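Local coordinates for protein 5-oxoprolinase subunit A (Thermus thermophilus, PDB 2DFA) that probably cleaves 5-oxoproline to L-glutamate at the cost of ATP, as the A subunit of a three-component 5-oxoprolinase, at residues P42-I45 against L46-V49. Numbering follows the deposited sequence.
Sequences PGRI and LEAV
Arg44 presents an edge of its guanidinium group to the carboxylate of Glu47: OE1 lies only 8° out of the guanidinium plane and takes a hydrogen bond from NH1 through its syn lone pair, at 3.1 Å from NH1. The two flat groups are turned 48° against each other, and the pair is a salt bridge held by one oxygen, with OE2 of Glu47 farther from NH1, at 3.9 Å. Both side chains run side by side in the same direction. Glu47 holds CG anti to its backbone N (chi1 170°) and stays extended beyond it, while the Arg44 chain bends at chi2, which brings Arg44 CD within 3.4 Å of Glu47 OE1. Several N-H groups suit arginine to this place, where NE donates to the carbonyl oxygen of Gly14 while NH1 turns to Glu47. A water bridges Glu47 OE1 and the Arg44 carbonyl oxygen, donating to both, though its approach to OE1 is unusually short and that leg is less certain.

These residues form the first turns of helix 42-54, the connection between parallel strands 30-34 and 58-62 in a beta-alpha-beta unit. Pro42 suits the first turn, where its lack of an N-H costs no helical bond, and its carbonyl oxygen accepts from Leu46 N at 3.0 Å. The same i to i+4 pattern continues through Gly43 to Glu47, Arg44 to Ala48 and Ile45 to Val49. Gly43 is exposed and its backbone is ordinarily helical; exposed Glu47, near the N-terminus, probably suits the helix dipole.

Ile45 and Val49, one turn apart, bring their CG2 methyls to 4.2 Å and lean on helix 80-100, a setting suited to branched apolar side chains. Leu46 reaches Phe97 of that helix and Tyr84 of a second subunit, whereas the small methyl of Ala48 fits against Leu33 of strand 30-34.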
loop_
_atom_site.group_PDB
_atom_site.type_symbol
_atom_site.label_atom_id
_atom_site.label_comp_id
_atom_site.label_asym_id
_atom_site.label_seq_id
_atom_site.Cartn_x
_atom_site.Cartn_y
_atom_site.Cartn_z
ATOM N N PRO A 42 1.535 -9.016 8.698
ATOM C CA PRO A 42 2.414 -9.642 9.701
ATOM C C PRO A 42 1.735 -10.334 10.888
ATOM O O PRO A 42 2.074 -11.474 11.225
ATOM C CB PRO A 42 3.319 -8.493 10.138
ATOM C CG PRO A 42 3.437 -7.664 8.870
ATOM C CD PRO A 42 2.000 -7.654 8.366
ATOM N N GLY A 43 0.790 -9.648 11.520
ATOM C CA GLY A 43 0.092 -10.229 12.655
ATOM C C GLY A 43 -0.703 -11.468 12.280
ATOM O O GLY A 43 -0.773 -12.431 13.051
ATOM N N ARG A 44 -1.310 -11.443 11.097
ATOM C CA ARG A 44 -2.094 -12.577 10.612
ATOM C C ARG A 44 -1.192 -13.752 10.238
ATOM O O ARG A 44 -1.589 -14.913 10.356
ATOM C CB ARG A 44 -2.932 -12.158 9.408
ATOM C CG ARG A 44 -4.004 -11.144 9.754
ATOM C CD ARG A 44 -5.040 -11.723 10.729
ATOM N NE ARG A 44 -6.200 -10.838 10.850
ATOM C CZ ARG A 44 -7.349 -11.168 11.436
ATOM N NH1 ARG A 44 -7.511 -12.376 11.971
ATOM N NH2 ARG A 44 -8.346 -10.290 11.472
ATOM N N ILE A 45 0.020 -13.454 9.777
ATOM C CA ILE A 45 0.954 -14.521 9.438
ATOM C C ILE A 45 1.333 -15.223 10.737
ATOM O O ILE A 45 1.290 -16.453 10.832
ATOM C CB ILE A 45 2.236 -13.964 8.766
ATOM C CG1 ILE A 45 1.894 -13.411 7.376
ATOM C CG2 ILE A 45 3.297 -15.059 8.668
ATOM C CD1 ILE A 45 3.084 -12.796 6.635
ATOM N N LEU A 46 1.699 -14.428 11.739
ATOM C CA LEU A 46 2.090 -14.956 13.038
ATOM C C LEU A 46 0.972 -15.825 13.606
ATOM O O LEU A 46 1.226 -16.904 14.148
ATOM C CB LEU A 46 2.403 -13.808 14.002
ATOM C CG LEU A 46 2.793 -14.229 15.422
ATOM C CD1 LEU A 46 3.997 -15.163 15.368
ATOM C CD2 LEU A 46 3.106 -13.001 16.250
ATOM N N GLU A 47 -0.259 -15.347 13.472
ATOM C CA GLU A 47 -1.432 -16.072 13.953
ATOM C C GLU A 47 -1.599 -17.419 13.239
ATOM O O GLU A 47 -1.867 -18.445 13.880
ATOM C CB GLU A 47 -2.689 -15.218 13.740
ATOM C CG GLU A 47 -4.002 -15.953 13.981
ATOM C CD GLU A 47 -5.213 -15.079 13.702
ATOM O OE1 GLU A 47 -5.383 -14.626 12.544
ATOM O OE2 GLU A 47 -5.993 -14.840 14.647
ATOM N N ALA A 48 -1.440 -17.412 11.917
ATOM C CA ALA A 48 -1.584 -18.618 11.110
ATOM C C ALA A 48 -0.495 -19.633 11.414
ATOM O O ALA A 48 -0.748 -20.837 11.438
ATOM C CB ALA A 48 -1.573 -18.264 9.610
ATOM N N VAL A 49 0.721 -19.148 11.632
ATOM C CA VAL A 49 1.843 -20.024 11.947
ATOM C C VAL A 49 1.607 -20.678 13.304
ATOM O O VAL A 49 1.870 -21.874 13.489
ATOM C CB VAL A 49 3.175 -19.235 11.961
ATOM C CG1 VAL A 49 4.290 -20.082 12.559
ATOM C CG2 VAL A 49 3.545 -18.829 10.518
HETATM O O HOH W 1 -4.337 -15.331 10.358
#